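Local structure of nitrate regulatory protein (Klebsiella oxytoca, 4AKK) at residues A[137-141]-A[158-162]; A[191-196]-A[233-237]; A[244-248]-A[299-303]. The protein activates nasFEDCBA operon expression in response to nitrate and nitrite by binding the terminator in the nasF leader RNA and causing transcription antitermination. The contacts are given in a common frame with arbitrary orientation. Numbering follows the deposited sequence.

Interaction 1. Residues A[137-141]-A[158-162]. With EDO (1,2-ethanediol), chain E.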
loop_
_atom_site.group_PDB
_atom_site.type_symbol
_atom_site.label_atom_id
_atom_site.label_comp_id
_atom_site.label_asym_id
_atom_site.label_seq_id
_atom_site.Cartn_x
_atom_site.Cartn_y
_atom_site.Cartn_z
ATOM N N GLN A 137 14.746 -1.000 28.544
ATOM C CA GLN A 137 15.584 -2.191 28.467
ATOM C C GLN A 137 17.014 -1.839 28.082
ATOM O O GLN A 137 17.899 -2.688 28.104
ATOM C CB GLN A 137 14.998 -3.202 27.485
ATOM C CG GLN A 137 13.543 -3.519 27.751
ATOM C CD GLN A 137 13.093 -4.803 27.086
ATOM O OE1 GLN A 137 13.712 -5.276 26.128
ATOM N NE2 GLN A 137 12.004 -5.374 27.590
ATOM N N LEU A 138 17.240 -0.574 27.749
ATOM C CA LEU A 138 18.580 -0.110 27.422
ATOM C C LEU A 138 19.598 -0.349 28.530
ATOM O O LEU A 138 20.746 -0.683 28.251
ATOM C CB LEU A 138 18.560 1.366 27.046
ATOM C CG LEU A 138 18.129 1.638 25.612
ATOM C CD1 LEU A 138 17.974 3.130 25.382
ATOM C CD2 LEU A 138 19.132 1.025 24.640
ATOM N N ALA A 139 19.190 -0.175 29.783
ATOM C CA ALA A 139 20.113 -0.382 30.896
ATOM C C ALA A 139 20.650 -1.817 30.926
ATOM O O ALA A 139 21.856 -2.032 31.015
ATOM C CB ALA A 139 19.455 -0.020 32.220
ATOM N N ALA A 140 19.755 -2.793 30.841
ATOM C CA ALA A 140 20.158 -4.199 30.846
ATOM C C ALA A 140 21.061 -4.535 29.659
ATOM O O ALA A 140 22.068 -5.235 29.806
ATOM C CB ALA A 140 18.943 -5.094 30.851
ATOM N N LEU A 141 20.695 -4.028 28.486
ATOM C CA LEU A 141 21.464 -4.276 27.273
ATOM C C LEU A 141 22.888 -3.737 27.396
ATOM O O LEU A 141 23.849 -4.407 27.024
ATOM C CB LEU A 141 20.761 -3.656 26.062
ATOM C CG LEU A 141 21.498 -3.586 24.722
ATOM C CD1 LEU A 141 21.881 -4.990 24.253
ATOM C CD2 LEU A 141 20.623 -2.875 23.679
ATOM N N GLN A 158 18.926 -5.999 19.152
ATOM C CA GLN A 158 18.143 -5.327 20.188
ATOM C C GLN A 158 18.127 -3.799 20.020
ATOM O O GLN A 158 17.088 -3.166 20.206
ATOM C CB GLN A 158 18.620 -5.734 21.586
ATOM C CG GLN A 158 18.484 -7.232 21.851
ATOM C CD GLN A 158 18.791 -7.612 23.289
ATOM O OE1 GLN A 158 18.878 -6.611 24.164
ATOM N NE2 GLN A 158 18.947 -8.792 23.610
ATOM N N PHE A 159 19.264 -3.211 19.663
ATOM C CA PHE A 159 19.283 -1.798 19.292
ATOM C C PHE A 159 18.352 -1.563 18.101
ATOM O O PHE A 159 17.548 -0.631 18.100
ATOM C CB PHE A 159 20.697 -1.327 18.947
ATOM C CG PHE A 159 21.554 -1.045 20.146
ATOM C CD1 PHE A 159 21.254 0.005 20.997
ATOM C CD2 PHE A 159 22.650 -1.837 20.429
ATOM C CE1 PHE A 159 22.035 0.260 22.110
ATOM C CE2 PHE A 159 23.432 -1.591 21.541
ATOM C CZ PHE A 159 23.125 -0.543 22.381
ATOM N N SER A 160 18.466 -2.418 17.084
ATOM C CA SER A 160 17.670 -2.263 15.882
ATOM C C SER A 160 16.178 -2.308 16.185
ATOM O O SER A 160 15.401 -1.626 15.532
ATOM C CB SER A 160 18.019 -3.348 14.862
ATOM O OG SER A 160 19.359 -3.217 14.430
ATOM N N ARG A 161 15.782 -3.141 17.148
ATOM C CA ARG A 161 14.374 -3.283 17.513
ATOM C C ARG A 161 13.825 -2.029 18.208
ATOM O O ARG A 161 12.714 -1.590 17.920
ATOM C CB ARG A 161 14.166 -4.511 18.400
ATOM C CG ARG A 161 12.779 -4.570 19.026
ATOM C CD ARG A 161 12.555 -5.864 19.781
ATOM N NE ARG A 161 13.441 -5.982 20.936
ATOM C CZ ARG A 161 13.395 -6.978 21.813
ATOM N NH1 ARG A 161 12.498 -7.946 21.674
ATOM N NH2 ARG A 161 14.247 -7.006 22.831
ATOM N N ILE A 162 14.605 -1.455 19.122
ATOM C CA ILE A 162 14.223 -0.197 19.750
ATOM C C ILE A 162 14.050 0.885 18.686
ATOM O O ILE A 162 13.075 1.639 18.684
ATOM C CB ILE A 162 15.280 0.258 20.769
ATOM C CG1 ILE A 162 15.300 -0.697 21.966
ATOM C CG2 ILE A 162 14.991 1.688 21.237
ATOM C CD1 ILE A 162 16.427 -0.445 22.944
HETATM C C1 EDO E . 18.510 4.327 29.914
HETATM O O1 EDO E . 18.319 5.730 29.683
HETATM C C2 EDO E . 17.184 3.651 30.253
HETATM O O2 EDO E . 17.441 2.386 30.889
HETATM O O HOH W 1 15.665 -5.126 24.445
#

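Interaction 2. Residues A[191-196]-A[233-237]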
loop_
_atom_site.group_PDB
_atom_site.type_symbol
_atom_site.label_atom_id
_atom_site.label_comp_id
_atom_site.label_asym_id
_atom_site.label_seq_id
_atom_site.Cartn_x
_atom_site.Cartn_y
_atom_site.Cartn_z
ATOM N N SER A 191 10.824 8.340 4.921
ATOM C CA SER A 191 11.504 7.559 3.895
ATOM C C SER A 191 13.002 7.678 4.089
ATOM O O SER A 191 13.720 6.688 4.049
ATOM C CB SER A 191 11.142 8.037 2.493
ATOM O OG SER A 191 9.748 7.966 2.274
ATOM N N PHE A 192 13.472 8.906 4.282
ATOM C CA PHE A 192 14.890 9.153 4.438
ATOM C C PHE A 192 15.418 8.493 5.716
ATOM O O PHE A 192 16.469 7.856 5.704
ATOM C CB PHE A 192 15.161 10.664 4.457
ATOM C CG PHE A 192 16.614 11.017 4.420
ATOM C CD1 PHE A 192 17.366 11.033 5.584
ATOM C CD2 PHE A 192 17.233 11.329 3.217
ATOM C CE1 PHE A 192 18.709 11.358 5.553
ATOM C CE2 PHE A 192 18.577 11.652 3.181
ATOM C CZ PHE A 192 19.314 11.665 4.347
ATOM N N MET A 193 14.691 8.665 6.818
ATOM C CA MET A 193 15.102 8.113 8.102
ATOM C C MET A 193 15.232 6.596 7.980
ATOM O O MET A 193 16.144 5.980 8.539
ATOM C CB MET A 193 14.079 8.461 9.204
ATOM C CG MET A 193 14.182 9.885 9.782
ATOM S SD MET A 193 12.817 10.336 10.905
ATOM C CE MET A 193 13.273 9.412 12.353
ATOM N N GLN A 194 14.303 6.002 7.243
ATOM C CA GLN A 194 14.258 4.557 7.083
ATOM C C GLN A 194 15.408 4.049 6.205
ATOM O O GLN A 194 16.020 3.030 6.509
ATOM C CB GLN A 194 12.899 4.130 6.511
ATOM C CG GLN A 194 12.654 2.636 6.576
ATOM C CD GLN A 194 12.704 2.092 7.993
ATOM O OE1 GLN A 194 13.641 1.378 8.364
ATOM N NE2 GLN A 194 11.702 2.434 8.794
ATOM N N GLY A 195 15.713 4.763 5.128
ATOM C CA GLY A 195 16.855 4.400 4.311
ATOM C C GLY A 195 18.149 4.452 5.118
ATOM O O GLY A 195 19.038 3.608 4.960
ATOM N N LYS A 196 18.242 5.457 5.984
ATOM C CA LYS A 196 19.427 5.710 6.801
ATOM C C LYS A 196 19.551 4.628 7.857
ATOM O O LYS A 196 20.653 4.194 8.182
ATOM C CB LYS A 196 19.300 7.087 7.461
ATOM C CG LYS A 196 20.400 7.468 8.418
ATOM C CD LYS A 196 20.274 8.956 8.786
ATOM C CE LYS A 196 21.219 9.353 9.913
ATOM N NZ LYS A 196 20.681 8.994 11.253
ATOM N N CYS A 233 13.485 3.242 -0.205
ATOM C CA CYS A 233 13.456 4.309 0.795
ATOM C C CYS A 233 13.929 5.647 0.214
ATOM O O CYS A 233 13.262 6.674 0.387
ATOM C CB CYS A 233 14.309 3.948 2.017
ATOM S SG CYS A 233 13.693 2.532 2.955
ATOM N N PHE A 234 15.089 5.641 -0.445
ATOM C CA PHE A 234 15.649 6.883 -0.991
ATOM C C PHE A 234 14.955 7.324 -2.290
ATOM O O PHE A 234 14.900 8.512 -2.589
ATOM C CB PHE A 234 17.180 6.811 -1.155
ATOM C CG PHE A 234 17.936 6.699 0.165
ATOM C CD1 PHE A 234 17.848 7.699 1.129
ATOM C CD2 PHE A 234 18.724 5.592 0.437
ATOM C CE1 PHE A 234 18.530 7.590 2.343
ATOM C CE2 PHE A 234 19.422 5.475 1.659
ATOM C CZ PHE A 234 19.319 6.478 2.610
ATOM N N ASP A 235 14.421 6.372 -3.051
ATOM C CA ASP A 235 13.593 6.715 -4.203
ATOM C C ASP A 235 12.335 7.430 -3.746
ATOM O O ASP A 235 11.935 8.420 -4.336
ATOM C CB ASP A 235 13.217 5.486 -5.031
ATOM C CG ASP A 235 14.409 4.888 -5.771
ATOM O OD1 ASP A 235 15.519 5.463 -5.706
ATOM O OD2 ASP A 235 14.230 3.830 -6.415
ATOM N N SER A 236 11.705 6.923 -2.697
ATOM C CA SER A 236 10.563 7.614 -2.127
ATOM C C SER A 236 10.943 9.019 -1.623
ATOM O O SER A 236 10.235 9.992 -1.901
ATOM C CB SER A 236 9.907 6.778 -1.030
ATOM O OG SER A 236 8.947 7.548 -0.333
ATOM N N PHE A 237 12.062 9.135 -0.913
ATOM C CA PHE A 237 12.520 10.452 -0.447
ATOM C C PHE A 237 12.688 11.439 -1.609
ATOM O O PHE A 237 12.266 12.587 -1.517
ATOM C CB PHE A 237 13.831 10.362 0.353
ATOM C CG PHE A 237 14.611 11.654 0.377
ATOM C CD1 PHE A 237 14.219 12.704 1.201
ATOM C CD2 PHE A 237 15.712 11.834 -0.451
ATOM C CE1 PHE A 237 14.917 13.901 1.208
ATOM C CE2 PHE A 237 16.418 13.037 -0.449
ATOM C CZ PHE A 237 16.022 14.067 0.379
#

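Interaction 3. Residues A[244-248]-A[299-303]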
loop_
_atom_site.group_PDB
_atom_site.type_symbol
_atom_site.label_atom_id
_atom_site.label_comp_id
_atom_site.label_asym_id
_atom_site.label_seq_id
_atom_site.Cartn_x
_atom_site.Cartn_y
_atom_site.Cartn_z
ATOM N N PRO A 244 15.517 21.821 -3.347
ATOM C CA PRO A 244 16.738 22.142 -2.603
ATOM C C PRO A 244 17.164 20.985 -1.693
ATOM O O PRO A 244 18.337 20.882 -1.355
ATOM C CB PRO A 244 16.335 23.362 -1.756
ATOM C CG PRO A 244 15.050 23.862 -2.346
ATOM C CD PRO A 244 14.383 22.671 -2.946
ATOM N N GLN A 245 16.221 20.128 -1.304
ATOM C CA GLN A 245 16.546 19.013 -0.422
ATOM C C GLN A 245 17.183 17.853 -1.190
ATOM O O GLN A 245 18.156 17.258 -0.736
ATOM C CB GLN A 245 15.305 18.561 0.345
ATOM C CG GLN A 245 14.880 19.554 1.421
ATOM C CD GLN A 245 13.496 19.267 1.952
ATOM O OE1 GLN A 245 12.692 18.620 1.282
ATOM N NE2 GLN A 245 13.203 19.754 3.159
ATOM N N THR A 246 16.649 17.549 -2.367
ATOM C CA THR A 246 17.243 16.525 -3.218
ATOM C C THR A 246 18.599 16.993 -3.750
ATOM O O THR A 246 19.514 16.191 -3.954
ATOM C CB THR A 246 16.303 16.139 -4.379
ATOM O OG1 THR A 246 16.103 17.269 -5.241
ATOM C CG2 THR A 246 14.954 15.679 -3.835
ATOM N N ALA A 247 18.725 18.301 -3.958
ATOM C CA ALA A 247 19.990 18.889 -4.384
ATOM C C ALA A 247 21.067 18.657 -3.327
ATOM O O ALA A 247 22.142 18.126 -3.620
ATOM C CB ALA A 247 19.818 20.379 -4.648
ATOM N N LEU A 248 20.770 19.057 -2.094
ATOM C CA LEU A 248 21.713 18.885 -0.994
ATOM C C LEU A 248 22.144 17.430 -0.848
ATOM O O LEU A 248 23.310 17.141 -0.578
ATOM C CB LEU A 248 21.101 19.370 0.322
ATOM C CG LEU A 248 22.035 19.190 1.513
ATOM C CD1 LEU A 248 23.218 20.135 1.375
ATOM C CD2 LEU A 248 21.303 19.422 2.823
ATOM N N LEU A 299 18.552 18.941 8.014
ATOM C CA LEU A 299 17.994 19.997 7.181
ATOM C C LEU A 299 16.508 19.751 6.964
ATOM O O LEU A 299 15.693 20.682 6.987
ATOM C CB LEU A 299 18.707 20.074 5.829
ATOM C CG LEU A 299 17.943 20.897 4.775
ATOM C CD1 LEU A 299 17.959 22.391 5.101
ATOM C CD2 LEU A 299 18.459 20.660 3.358
ATOM N N LEU A 300 16.151 18.490 6.750
ATOM C CA LEU A 300 14.758 18.163 6.477
ATOM C C LEU A 300 13.900 18.588 7.659
ATOM O O LEU A 300 12.818 19.137 7.488
ATOM C CB LEU A 300 14.588 16.672 6.204
ATOM C CG LEU A 300 15.399 16.077 5.051
ATOM C CD1 LEU A 300 15.086 14.578 4.911
ATOM C CD2 LEU A 300 15.110 16.835 3.749
ATOM N N ILE A 301 14.408 18.328 8.859
ATOM C CA ILE A 301 13.720 18.670 10.096
ATOM C C ILE A 301 13.563 20.190 10.268
ATOM O O ILE A 301 12.479 20.679 10.594
ATOM C CB ILE A 301 14.465 18.060 11.286
ATOM C CG1 ILE A 301 14.223 16.539 11.303
ATOM C CG2 ILE A 301 14.027 18.715 12.596
ATOM C CD1 ILE A 301 15.261 15.762 12.068
ATOM N N VAL A 302 14.647 20.926 10.042
ATOM C CA VAL A 302 14.595 22.384 10.056
ATOM C C VAL A 302 13.543 22.897 9.078
ATOM O O VAL A 302 12.689 23.714 9.440
ATOM C CB VAL A 302 15.967 23.002 9.716
ATOM C CG1 VAL A 302 15.840 24.510 9.452
ATOM C CG2 VAL A 302 16.943 22.735 10.833
ATOM N N ASP A 303 13.588 22.396 7.846
ATOM C CA ASP A 303 12.625 22.804 6.821
ATOM C C ASP A 303 11.195 22.463 7.198
ATOM O O ASP A 303 10.276 23.244 6.941
ATOM C CB ASP A 303 12.967 22.192 5.461
ATOM C CG ASP A 303 14.232 22.772 4.871
ATOM O OD1 ASP A 303 14.552 23.935 5.201
ATOM O OD2 ASP A 303 14.907 22.070 4.085
HETATM O O HOH W 2 11.058 19.076 5.284
#

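Interaction 1. Residues A[137-141]-A[158-162]
Two helices joined by a short connection can pack through a few apolar side chains and leave the polar ones to meet through solvent at the edge; 137-141 against 158-162, in the nitrate- and nitrite-sensing domain, is a compact example. The first segment begins with Q137, whose backbone O accepts the N–H of L141 at 3.1 Å (N to O). Its amide does not bind R161 directly: Q137 OE1 lies 3.8 Å from R161 NH2, and one water spans the gap, donating to OE1 at 2.6 Å and accepting from NH2 at 2.9 Å. L138 leaves its backbone sideways, yet its CD2 comes to 3.5 Å from I162 CD1 and 3.9 Å from F159 CE1. A139 lies out of reach of 158-162, and its N makes a weak hydrogen bond (3.3 Å) to O2 of an ethanediol, probably left from crystallisation. L141 gives up most surface. Its CD2 sits over the F159 ring, 3.6 Å from the centroid and 9° off the normal, a well-formed CH-pi contact, while its CD1 touches Q158 OE1 at 3.4 Å. The contact thus joins helices 138-147 and 152-167, which are consecutive in the chain. Beyond it, L138 reaches V102 and L106 of helix 92-117, and F159 and I162 rest on helix 56-85, so both helices pack into the surrounding helical bundle.

Interaction 2. Residues A[191-196]-A[233-237]
Close approach of two helices is made easier by a small residue at the crossing, and this antiparallel pair within the all-helical nitrate-sensing domain illustrates the rule. The axes of 191-196 and 233-237 come within 7.8 Å at an angle of 156°, and the CA atoms of G195 and C233 are only 4.9 Å apart. A CB on G195 would fall 2.7 Å from F234 CZ, a clash; without one, G195 CA lies 3.5 Å from C233 CB and over the face of the F234 ring.

F192 buries the most surface and joins the three phenylalanines into an aromatic cluster. It accepts the edge of F234 on its face, with centroids 5.7 Å apart and planes at 78°, and turns its own edge to the face of F237, at 5.0 Å and 68°. Both are T-shaped pairs, and the chain of rings goes on to F249, which meets F237 edge-to-face. F192 also packs against L293 and V296 of helix 277-312.

F234, similarly buried by the contact, starts sideways from its backbone, but the end of its ring comes close to the G195–K196 peptide, with CZ 3.4 Å from G195 C and 3.7 Å from K196 N.

S191 supplies the polar element. Its CB rests 3.3 Å from C233 O, and both S191 and S236 touch L350 of helix 341-358. The S191 hydroxyl is also hydrogen-bonded to V187 O one turn earlier, while across the helices S236 OG donates to S191 OG at 2.8 Å.

Interaction 3. Residues A[244-248]-A[299-303]
Where helices stand well apart, long side chains must span the gap, as segments 244-248 and 299-303 of the all-helical nitrate- and nitrite-sensing (NIT) domain demonstrate. They run nearly antiparallel, at 166°, with axes 11.2 Å apart at closest approach, and bury a modest area between them.

The polar link is direct: Q245 NE2 donates to D303 OD2 at 3.0 Å, with an N–H...O angle of 151°. The same amide nitrogen gives a second hydrogen bond to a water, 3.1 Å from NE2, which in turn donates to L300 O at 2.8 Å. Both amide ends are engaged, since Q245 OE1 accepts from Q242 N, just before the helix.

Van der Waals packing of the glutamine side chain against two leucines accompanies these bonds. Q245 CD rests 3.4 Å from L300 CD2, and Q245 CG lies 4.2 Å from L299 CD2, so the glutamine packs through its length as well as bonding at its tip.

Helix 243-252 is thereby fastened to the long helix 277-312. Helix 180-212 adjoins both partners: its R185 touches Q245 and D303, while its L189 and F192 receive L300.

Overall arrangement
The three contacts follow one another along the chain, each closing before the next opens, and all lie within the NIT domain; interaction 2 also lies against helix 341-358, through L350 and its neighbours. Interactions 2 and 3 have centres 13 Å apart and touch: L300 CD1 lies 3.8 Å from F237 CE1 and 3.9 Å from F192 CG. Helices 217-240 and 243-252, which carry one segment of each, are consecutive. Interaction 1 stands apart, its centre about 23 Å from that of interaction 2 and 30 Å from that of interaction 3. The sensing domain is thus built from local helix pairings, two of which pack directly against each other.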